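PDB 2GAS: isoflavone reductase from Medicago sativa, which catalyses the NADPH-dependent reduction of 2'-hydroxyformononetin to (3R)-vestitone in the biosynthesis of the alfalfa pterocarpan phytoalexin medicarpin. Local coordinates for residues 96-100 / 139-145; 106-110 / 201-207; 159-165 / 265-270; 186-190 / 213-217. All blocks are in the same frame, centred on the assembly; numbering follows the deposited sequence.

In the fold
Contacts 1 and 2 belong to the Rossmann-type half and meet through strand 107-109: Phe108 turns toward the helices of contact 1, while Lys107 and Phe109 serve contact 2 across the sheet. Contact 1 is the more superficial, apolar below and with a lysine across it at the surface; contact 2 is buried, yet its centre is a lysine ammonium among backbone oxygens and a threonine hydroxyl. Contacts 3 and 4, with centres 14 Å apart, lie farther along the molecule and touch where Tyr188 meets Phe159 and Gln269. Contact 3, partly buried, is mainly aromatic and apolar; contact 4 is buried packing. Each of these two has one bridging water and no direct hydrogen bond between its segments.

Contact 1: 96-100 / 139-145; sequences IKAIK and VIEAEGV
Two helices of the Rossmann-type domain, 92-102 and 126-143, run side by side over the same face of the parallel sheet. Their segments 96-100 and 139-143 point the same way, crossing at -19° with axes 11.4 Å apart; Ile96 lies level with Ile140 (CA-CA 7.2 Å) and Lys100 with Val145 (7.6 Å). The main bump is Ile96, in the m,m rotamer. It fills a hollow lined by Val139, Ile140, Glu143 and Val145: its CD1 is 3.8 Å from Ile140 CG1, and its CG2 4.1 Å from Glu143 CG. One turn on, Ile99 CG2 reaches Val145 CG1 at 4.1 Å. Beneath them Phe108 touches Ile96, Ile140 and Val145. Helix 126-143 ends in a Schellman motif in which Gly144 takes positive phi (73°), easy for a residue without CB; then Val145 points back into the groove. Lys100 (m,m,m,t) arches over Val145, CD to CG2 3.8 Å, and its NZ donates to Glu143 O at 2.6 Å, with a long salt bridge to Glu143 OE2 at 3.9 Å. Branched aliphatic residues thus pack toward the sheet, while lysine spends its methylenes on packing and its charge on a carbonyl at the helix end.

Contact 2: 106-110 / 201-207; sequences KKFFP and AANDPNT
The ammonium of Lys107 sits at the C-terminal end of helix 191-202, donating from NZ to Thr207 OG1 at 2.7 Å, to Ala201 O at 2.8 Å and to Ala202 O at 3.0 Å. Lys107 begins strand 107-109 of this Rossmann-type domain, paired with strand 79-82 in the parallel sheet, so the contact ties the sheet to a helix on one of its faces. A water accepts from the same NZ at 2.5 Å and donates to Asp204 O at 2.9 Å. Carbonyls at this end carry the negative end of the helix dipole, which suits a buried lysine. Its chi1 is t, chi2 near 144°, chi3 p and chi4 t, bending the side chain toward the helix end; the nearest CA pair is Lys107 and Ala202, 7.5 Å apart. After the helix an Asx turn, Asn206 N giving to Asp204 OD1 at 2.9 Å, and a 3-10 turn return Thr207 toward the strand; Asp204 OD2 also bonds Tyr291. Phe109 points the same way as Lys107. With chi1 m, it sets its ring edge against the helix where small alanines leave room: CZ is 3.6 Å from Ala202 N, and CE1 3.8 Å from Ala202 CB.

Contact 3: 159-165 / 265-270; sequences FLRNLAQ and LYHSQQ
The short, weakly bonded helix 156-160 ends in a Schellman motif: Ala164 N bonds Phe159 O and Leu163 N bonds Leu160 O, both at 3.0 Å, around a type I turn from Leu160 to Leu163. Leu163 and Ala164 both have positive phi (49° and 54°), and this turns the chain so that Ala164 CB faces helix 259-271. The nearest CA pair is Ala164 and Tyr266, 6.9 Å apart. Tyr266, chi1 m, leaves its helix sideways, but its ring swings over to the turn. Ala164 CB makes a CH-pi contact with that ring, 4.3 Å from the centroid and 14° off the normal, and Ala164 O lies over the same face, 3.6 Å from CE1; the small methyl suits this close approach. Phe159, chi1 m and chi2 77°, points toward helix 259-271. Its CZ is 3.8 Å from CD2 of Leu265 (t,p), and its CD2 is 4.3 Å from the edge of Tyr266 at CE2. Gln269 starts t and Gln270 m, bringing their amides together: Gln270 NE2 donates to Gln269 OE1 at 2.9 Å. The side chain of Leu265 is about 9 Å from that of Lys133, the proposed proton acceptor. Direct contact is thus mostly apolar and aromatic, and one water donates to Gln165 O at 2.6 Å and bonds Tyr266 OH at 2.8 Å, so that the two segments are linked by water and not by a direct hydrogen bond.

Contact 4: 186-190 / 213-217; sequences GAYVT and HIRLP
Val189 lays its CG2 against two aliphatic neighbours, Leu216 CD1 at 4.0 Å and Ile214 CG2 at 4.2 Å. It ends strand 185-189, the middle strand of a small mixed sheet, and packs on the irregular loop that leads from strand 210-213 to strand 220-222. Strand 186-189 and residues 213-216 are extended, with Ala187 and Arg215 nearest at 5.3 Å between CA atoms. Within the strand, Ala187 and Val189 point toward the loop and Tyr188 away. Alanine's small CB allows close approach, 3.8 Å from Ile214 O and 3.9 Å from Arg215 CG, while Val189 with chi1 p offers the bulkier surface. Ile214 and Leu216, both chi1 m, also reach Phe197 of helix 191-202. Arg215 instead leads its guanidinium away to a salt bridge with Glu286. Thr190 is N-cap of helix 191-202, its OG1 bonded to Asp193 N. Between the two backbones sits one water, donating to Tyr188 O at 2.7 Å and accepting from Leu216 N at 2.9 Å.

Contact 1: 96-100 / 139-145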
# COMPACT_ATOMS: atom_id res chain seq x y z
N ILE A 96 0.14 -16.23 -9.99
CA ILE A 96 -0.52 -16.10 -11.28
C ILE A 96 -0.68 -17.48 -11.93
O ILE A 96 -1.70 -17.77 -12.55
CB ILE A 96 0.27 -15.15 -12.21
CG1 ILE A 96 0.21 -13.72 -11.66
CG2 ILE A 96 -0.32 -15.18 -13.62
CD1 ILE A 96 -1.20 -13.17 -11.56
N LYS A 97 0.34 -18.32 -11.79
CA LYS A 97 0.29 -19.66 -12.36
C LYS A 97 -0.88 -20.41 -11.73
O LYS A 97 -1.66 -21.07 -12.42
CB LYS A 97 1.59 -20.42 -12.10
CG LYS A 97 1.62 -21.83 -12.68
CD LYS A 97 2.93 -22.52 -12.36
CE LYS A 97 2.99 -23.92 -12.98
NZ LYS A 97 1.89 -24.80 -12.51
N ALA A 98 -1.02 -20.29 -10.41
CA ALA A 98 -2.10 -20.96 -9.70
C ALA A 98 -3.46 -20.39 -10.10
O ALA A 98 -4.43 -21.13 -10.23
CB ALA A 98 -1.90 -20.84 -8.18
N ILE A 99 -3.53 -19.08 -10.29
CA ILE A 99 -4.77 -18.42 -10.70
C ILE A 99 -5.23 -18.93 -12.06
O ILE A 99 -6.40 -19.24 -12.27
CB ILE A 99 -4.58 -16.88 -10.78
CG1 ILE A 99 -4.41 -16.30 -9.38
CG2 ILE A 99 -5.75 -16.23 -11.51
CD1 ILE A 99 -5.62 -16.47 -8.50
N LYS A 100 -4.29 -19.03 -12.99
CA LYS A 100 -4.59 -19.51 -14.34
C LYS A 100 -5.13 -20.93 -14.31
O LYS A 100 -6.06 -21.26 -15.04
CB LYS A 100 -3.33 -19.45 -15.21
CG LYS A 100 -2.80 -18.04 -15.45
CD LYS A 100 -3.75 -17.21 -16.30
CE LYS A 100 -3.87 -17.77 -17.71
NZ LYS A 100 -4.80 -16.99 -18.56
N VAL A 139 2.90 -9.20 -16.75
CA VAL A 139 2.58 -10.63 -16.77
C VAL A 139 1.07 -10.80 -16.62
O VAL A 139 0.45 -11.56 -17.36
CB VAL A 139 3.28 -11.38 -15.61
CG1 VAL A 139 2.83 -12.83 -15.60
CG2 VAL A 139 4.79 -11.29 -15.77
N ILE A 140 0.50 -10.10 -15.65
CA ILE A 140 -0.94 -10.15 -15.39
C ILE A 140 -1.73 -9.77 -16.64
O ILE A 140 -2.69 -10.45 -17.01
CB ILE A 140 -1.30 -9.18 -14.24
CG1 ILE A 140 -0.71 -9.70 -12.93
CG2 ILE A 140 -2.82 -9.02 -14.16
CD1 ILE A 140 -0.83 -8.71 -11.79
N GLU A 141 -1.33 -8.69 -17.29
CA GLU A 141 -2.02 -8.23 -18.49
C GLU A 141 -1.86 -9.21 -19.65
O GLU A 141 -2.82 -9.49 -20.36
CB GLU A 141 -1.50 -6.84 -18.87
CG GLU A 141 -1.82 -5.82 -17.79
CD GLU A 141 -0.95 -4.58 -17.86
OE1 GLU A 141 -1.00 -3.77 -16.91
OE2 GLU A 141 -0.22 -4.41 -18.85
N ALA A 142 -0.65 -9.74 -19.81
CA ALA A 142 -0.40 -10.69 -20.89
C ALA A 142 -1.23 -11.97 -20.69
O ALA A 142 -1.78 -12.52 -21.64
CB ALA A 142 1.09 -11.03 -20.94
N GLU A 143 -1.32 -12.42 -19.44
CA GLU A 143 -2.06 -13.64 -19.10
C GLU A 143 -3.58 -13.48 -19.12
O GLU A 143 -4.31 -14.47 -19.05
CB GLU A 143 -1.63 -14.15 -17.72
CG GLU A 143 -0.20 -14.64 -17.65
CD GLU A 143 0.02 -15.98 -18.34
OE1 GLU A 143 1.15 -16.51 -18.27
OE2 GLU A 143 -0.93 -16.50 -18.97
N GLY A 144 -4.07 -12.25 -19.22
CA GLY A 144 -5.50 -12.03 -19.25
C GLY A 144 -6.19 -12.24 -17.91
O GLY A 144 -7.37 -12.61 -17.85
N VAL A 145 -5.46 -12.01 -16.83
CA VAL A 145 -6.04 -12.16 -15.50
C VAL A 145 -6.73 -10.83 -15.19
O VAL A 145 -6.10 -9.77 -15.29
CB VAL A 145 -4.94 -12.42 -14.44
CG1 VAL A 145 -5.55 -12.45 -13.04
CG2 VAL A 145 -4.23 -13.73 -14.73

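Contact 2: 106-110 / 201-207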
# COMPACT_ATOMS: atom_id res chain seq x y z
N LYS A 106 -12.25 -13.84 -10.59
CA LYS A 106 -12.93 -12.69 -11.18
C LYS A 106 -12.12 -11.40 -11.05
O LYS A 106 -12.37 -10.43 -11.76
CB LYS A 106 -14.31 -12.52 -10.54
CG LYS A 106 -15.19 -13.74 -10.75
CD LYS A 106 -16.57 -13.56 -10.15
CE LYS A 106 -17.39 -14.83 -10.30
NZ LYS A 106 -18.72 -14.72 -9.65
N LYS A 107 -11.16 -11.39 -10.13
CA LYS A 107 -10.32 -10.20 -9.96
C LYS A 107 -9.11 -10.50 -9.10
O LYS A 107 -9.22 -11.14 -8.06
CB LYS A 107 -11.14 -9.06 -9.34
CG LYS A 107 -10.42 -7.72 -9.36
CD LYS A 107 -11.37 -6.55 -9.61
CE LYS A 107 -12.31 -6.32 -8.44
NZ LYS A 107 -13.25 -5.18 -8.67
N PHE A 108 -7.95 -10.03 -9.54
CA PHE A 108 -6.70 -10.22 -8.81
C PHE A 108 -6.07 -8.88 -8.49
O PHE A 108 -5.92 -8.03 -9.37
CB PHE A 108 -5.71 -11.06 -9.64
CG PHE A 108 -4.33 -11.16 -9.03
CD1 PHE A 108 -4.15 -11.48 -7.69
CD2 PHE A 108 -3.20 -10.96 -9.82
CE1 PHE A 108 -2.87 -11.61 -7.15
CE2 PHE A 108 -1.92 -11.10 -9.29
CZ PHE A 108 -1.75 -11.42 -7.96
N PHE A 109 -5.74 -8.69 -7.21
CA PHE A 109 -5.07 -7.48 -6.75
C PHE A 109 -3.63 -7.84 -6.45
O PHE A 109 -3.35 -8.50 -5.45
CB PHE A 109 -5.66 -6.95 -5.43
CG PHE A 109 -6.95 -6.20 -5.57
CD1 PHE A 109 -8.14 -6.86 -5.84
CD2 PHE A 109 -6.99 -4.81 -5.38
CE1 PHE A 109 -9.36 -6.16 -5.91
CE2 PHE A 109 -8.20 -4.10 -5.44
CZ PHE A 109 -9.38 -4.78 -5.70
N PRO A 110 -2.69 -7.45 -7.33
CA PRO A 110 -1.30 -7.81 -7.02
C PRO A 110 -0.76 -6.92 -5.89
O PRO A 110 -1.43 -5.99 -5.44
CB PRO A 110 -0.58 -7.58 -8.34
CG PRO A 110 -1.40 -6.51 -9.00
CD PRO A 110 -2.81 -6.93 -8.70
N ALA A 201 -13.08 -1.20 -3.89
CA ALA A 201 -12.65 -1.46 -5.25
C ALA A 201 -12.94 -2.91 -5.64
O ALA A 201 -13.38 -3.19 -6.75
CB ALA A 201 -11.14 -1.16 -5.40
N ALA A 202 -12.71 -3.83 -4.71
CA ALA A 202 -12.94 -5.25 -4.98
C ALA A 202 -14.39 -5.52 -5.35
O ALA A 202 -14.67 -6.31 -6.25
CB ALA A 202 -12.55 -6.07 -3.76
N ASN A 203 -15.31 -4.85 -4.66
CA ASN A 203 -16.74 -5.02 -4.89
C ASN A 203 -17.31 -4.13 -5.99
O ASN A 203 -18.51 -4.20 -6.29
CB ASN A 203 -17.52 -4.76 -3.59
CG ASN A 203 -17.28 -5.83 -2.54
OD1 ASN A 203 -17.35 -7.02 -2.84
ND2 ASN A 203 -17.00 -5.41 -1.31
N ASP A 204 -16.46 -3.31 -6.60
CA ASP A 204 -16.88 -2.40 -7.66
C ASP A 204 -16.52 -2.95 -9.05
O ASP A 204 -15.36 -2.99 -9.42
CB ASP A 204 -16.22 -1.04 -7.45
CG ASP A 204 -16.53 -0.04 -8.55
OD1 ASP A 204 -17.46 -0.29 -9.35
OD2 ASP A 204 -15.84 1.00 -8.62
N PRO A 205 -17.53 -3.37 -9.82
CA PRO A 205 -17.27 -3.91 -11.16
C PRO A 205 -16.52 -2.94 -12.08
O PRO A 205 -15.86 -3.37 -13.02
CB PRO A 205 -18.66 -4.24 -11.68
CG PRO A 205 -19.52 -3.23 -11.01
CD PRO A 205 -18.98 -3.22 -9.60
N ASN A 206 -16.62 -1.65 -11.79
CA ASN A 206 -15.96 -0.64 -12.61
C ASN A 206 -14.44 -0.62 -12.52
O ASN A 206 -13.79 0.04 -13.34
CB ASN A 206 -16.50 0.75 -12.28
CG ASN A 206 -17.97 0.91 -12.64
OD1 ASN A 206 -18.42 0.42 -13.68
ND2 ASN A 206 -18.72 1.61 -11.80
N THR A 207 -13.86 -1.33 -11.56
CA THR A 207 -12.41 -1.34 -11.42
C THR A 207 -11.75 -2.45 -12.22
O THR A 207 -10.54 -2.68 -12.09
CB THR A 207 -11.97 -1.49 -9.95
OG1 THR A 207 -12.40 -2.76 -9.45
CG2 THR A 207 -12.55 -0.37 -9.09
O HOH W 1 -13.96 -4.88 -11.03

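Contact 3: 159-165 / 265-270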
# COMPACT_ATOMS: atom_id res chain seq x y z
N PHE A 159 5.07 7.02 6.20
CA PHE A 159 5.60 8.31 5.76
C PHE A 159 5.30 9.48 6.69
O PHE A 159 6.21 10.19 7.12
CB PHE A 159 5.05 8.69 4.38
CG PHE A 159 5.58 7.85 3.25
CD1 PHE A 159 5.10 6.57 3.03
CD2 PHE A 159 6.55 8.36 2.39
CE1 PHE A 159 5.56 5.81 1.96
CE2 PHE A 159 7.02 7.61 1.32
CZ PHE A 159 6.52 6.33 1.10
N LEU A 160 4.02 9.67 6.99
CA LEU A 160 3.60 10.79 7.82
C LEU A 160 4.01 10.71 9.28
O LEU A 160 4.27 11.73 9.90
CB LEU A 160 2.08 10.95 7.72
CG LEU A 160 1.50 12.28 8.21
CD1 LEU A 160 2.16 13.43 7.46
CD2 LEU A 160 -0.01 12.30 7.99
N ARG A 161 4.07 9.49 9.82
CA ARG A 161 4.42 9.34 11.23
C ARG A 161 5.70 10.06 11.63
O ARG A 161 5.79 10.59 12.73
CB ARG A 161 4.54 7.87 11.61
CG ARG A 161 4.81 7.71 13.08
CD ARG A 161 4.81 6.27 13.52
NE ARG A 161 5.10 6.18 14.95
CZ ARG A 161 5.05 5.06 15.65
NH1 ARG A 161 4.70 3.92 15.06
NH2 ARG A 161 5.33 5.07 16.94
N ASN A 162 6.71 10.05 10.76
CA ASN A 162 7.94 10.75 11.12
C ASN A 162 8.22 11.91 10.18
O ASN A 162 9.36 12.36 10.08
CB ASN A 162 9.13 9.78 11.17
CG ASN A 162 9.42 9.13 9.84
OD1 ASN A 162 10.37 8.35 9.73
ND2 ASN A 162 8.62 9.43 8.83
N LEU A 163 7.17 12.41 9.54
CA LEU A 163 7.30 13.52 8.60
C LEU A 163 8.43 13.30 7.61
O LEU A 163 9.18 14.22 7.28
CB LEU A 163 7.52 14.83 9.37
CG LEU A 163 6.27 15.60 9.83
CD1 LEU A 163 5.30 14.67 10.52
CD2 LEU A 163 6.69 16.74 10.75
N ALA A 164 8.55 12.06 7.14
CA ALA A 164 9.57 11.67 6.18
C ALA A 164 10.99 12.03 6.61
O ALA A 164 11.83 12.38 5.78
CB ALA A 164 9.27 12.32 4.83
N GLN A 165 11.27 11.93 7.91
CA GLN A 165 12.59 12.23 8.44
C GLN A 165 13.39 10.96 8.70
O GLN A 165 12.84 9.98 9.21
CB GLN A 165 12.48 13.01 9.75
CG GLN A 165 11.72 14.32 9.65
CD GLN A 165 12.40 15.31 8.72
OE1 GLN A 165 11.92 15.57 7.62
NE2 GLN A 165 13.53 15.85 9.15
N LEU A 265 13.25 6.61 -1.96
CA LEU A 265 11.80 6.56 -1.84
C LEU A 265 11.26 7.97 -1.57
O LEU A 265 10.31 8.41 -2.23
CB LEU A 265 11.40 5.61 -0.70
CG LEU A 265 9.91 5.36 -0.48
CD1 LEU A 265 9.27 4.81 -1.74
CD2 LEU A 265 9.74 4.38 0.67
N TYR A 266 11.87 8.67 -0.63
CA TYR A 266 11.47 10.04 -0.28
C TYR A 266 11.69 10.99 -1.46
O TYR A 266 10.89 11.88 -1.71
CB TYR A 266 12.27 10.55 0.92
CG TYR A 266 12.02 9.82 2.21
CD1 TYR A 266 13.00 9.81 3.20
CD2 TYR A 266 10.82 9.16 2.46
CE1 TYR A 266 12.79 9.15 4.41
CE2 TYR A 266 10.60 8.50 3.68
CZ TYR A 266 11.60 8.50 4.64
OH TYR A 266 11.42 7.84 5.84
N HIS A 267 12.80 10.80 -2.18
CA HIS A 267 13.10 11.63 -3.34
C HIS A 267 11.95 11.56 -4.35
O HIS A 267 11.48 12.58 -4.85
CB HIS A 267 14.41 11.15 -3.99
CG HIS A 267 14.63 11.66 -5.38
ND1 HIS A 267 15.07 12.94 -5.65
CD2 HIS A 267 14.46 11.06 -6.59
CE1 HIS A 267 15.17 13.10 -6.96
NE2 HIS A 267 14.80 11.98 -7.55
N SER A 268 11.50 10.35 -4.65
CA SER A 268 10.42 10.16 -5.60
C SER A 268 9.11 10.76 -5.09
O SER A 268 8.35 11.35 -5.85
CB SER A 268 10.24 8.66 -5.86
OG SER A 268 9.11 8.42 -6.69
N GLN A 269 8.85 10.62 -3.79
CA GLN A 269 7.61 11.11 -3.20
C GLN A 269 7.61 12.61 -2.88
O GLN A 269 6.61 13.29 -3.06
CB GLN A 269 7.32 10.30 -1.92
CG GLN A 269 5.89 10.40 -1.35
CD GLN A 269 5.76 11.39 -0.20
OE1 GLN A 269 6.74 11.68 0.50
NE2 GLN A 269 4.55 11.90 0.02
N GLN A 270 8.76 13.11 -2.44
CA GLN A 270 8.90 14.51 -2.04
C GLN A 270 9.38 15.49 -3.10
O GLN A 270 8.98 16.66 -3.09
CB GLN A 270 9.84 14.60 -0.84
CG GLN A 270 9.36 13.85 0.41
CD GLN A 270 8.52 14.72 1.33
OE1 GLN A 270 8.96 15.80 1.75
NE2 GLN A 270 7.32 14.26 1.66
O HOH W 2 12.93 7.60 8.23

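Contact 4: 186-190 / 213-217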
# COMPACT_ATOMS: atom_id res chain seq x y z
N GLY A 186 1.95 15.46 -1.93
CA GLY A 186 2.09 14.06 -1.59
C GLY A 186 0.69 13.60 -1.21
O GLY A 186 -0.14 14.45 -0.87
N ALA A 187 0.42 12.30 -1.28
CA ALA A 187 -0.91 11.78 -0.93
C ALA A 187 -0.78 10.80 0.23
O ALA A 187 -0.04 9.82 0.14
CB ALA A 187 -1.53 11.09 -2.15
N TYR A 188 -1.48 11.08 1.33
CA TYR A 188 -1.42 10.25 2.53
C TYR A 188 -2.74 9.57 2.88
O TYR A 188 -3.81 10.14 2.69
CB TYR A 188 -0.96 11.10 3.72
CG TYR A 188 0.36 11.79 3.49
CD1 TYR A 188 0.40 13.06 2.91
CD2 TYR A 188 1.56 11.16 3.82
CE1 TYR A 188 1.62 13.68 2.65
CE2 TYR A 188 2.78 11.78 3.56
CZ TYR A 188 2.80 13.04 2.98
OH TYR A 188 4.01 13.65 2.70
N VAL A 189 -2.65 8.36 3.40
CA VAL A 189 -3.83 7.58 3.77
C VAL A 189 -3.46 6.59 4.87
O VAL A 189 -2.36 6.02 4.86
CB VAL A 189 -4.39 6.84 2.53
CG1 VAL A 189 -3.34 5.88 1.97
CG2 VAL A 189 -5.66 6.08 2.88
N THR A 190 -4.36 6.37 5.83
CA THR A 190 -4.07 5.43 6.90
C THR A 190 -4.18 4.00 6.39
O THR A 190 -4.85 3.74 5.39
CB THR A 190 -5.03 5.59 8.10
OG1 THR A 190 -6.35 5.18 7.72
CG2 THR A 190 -5.07 7.04 8.56
N HIS A 213 -6.58 4.89 -7.85
CA HIS A 213 -5.68 5.83 -7.19
C HIS A 213 -6.29 6.50 -5.98
O HIS A 213 -7.39 7.04 -6.05
CB HIS A 213 -5.26 6.89 -8.19
CG HIS A 213 -4.77 6.33 -9.49
ND1 HIS A 213 -3.44 6.04 -9.72
CD2 HIS A 213 -5.44 5.91 -10.59
CE1 HIS A 213 -3.32 5.48 -10.91
NE2 HIS A 213 -4.52 5.38 -11.45
N ILE A 214 -5.56 6.49 -4.87
CA ILE A 214 -6.03 7.12 -3.65
C ILE A 214 -5.29 8.45 -3.44
O ILE A 214 -4.12 8.46 -3.06
CB ILE A 214 -5.79 6.24 -2.41
CG1 ILE A 214 -6.30 4.81 -2.66
CG2 ILE A 214 -6.49 6.85 -1.19
CD1 ILE A 214 -7.79 4.69 -2.79
N ARG A 215 -5.96 9.55 -3.75
CA ARG A 215 -5.42 10.89 -3.54
C ARG A 215 -6.59 11.62 -2.89
O ARG A 215 -7.41 12.22 -3.57
CB ARG A 215 -5.06 11.58 -4.87
CG ARG A 215 -3.67 11.27 -5.42
CD ARG A 215 -3.70 10.24 -6.54
NE ARG A 215 -4.49 10.67 -7.70
CZ ARG A 215 -4.01 11.34 -8.75
NH1 ARG A 215 -2.73 11.70 -8.80
NH2 ARG A 215 -4.81 11.63 -9.76
N LEU A 216 -6.66 11.55 -1.56
CA LEU A 216 -7.76 12.17 -0.81
C LEU A 216 -7.52 13.67 -0.61
O LEU A 216 -6.50 14.09 -0.09
CB LEU A 216 -7.91 11.44 0.53
CG LEU A 216 -8.01 9.91 0.38
CD1 LEU A 216 -7.84 9.24 1.73
CD2 LEU A 216 -9.35 9.53 -0.25
N PRO A 217 -8.50 14.50 -1.02
CA PRO A 217 -8.43 15.96 -0.92
C PRO A 217 -7.76 16.57 0.30
O PRO A 217 -6.80 17.34 0.17
CB PRO A 217 -9.89 16.37 -1.06
CG PRO A 217 -10.39 15.38 -2.06
CD PRO A 217 -9.82 14.08 -1.52
O HOH W 3 -4.51 10.44 0.12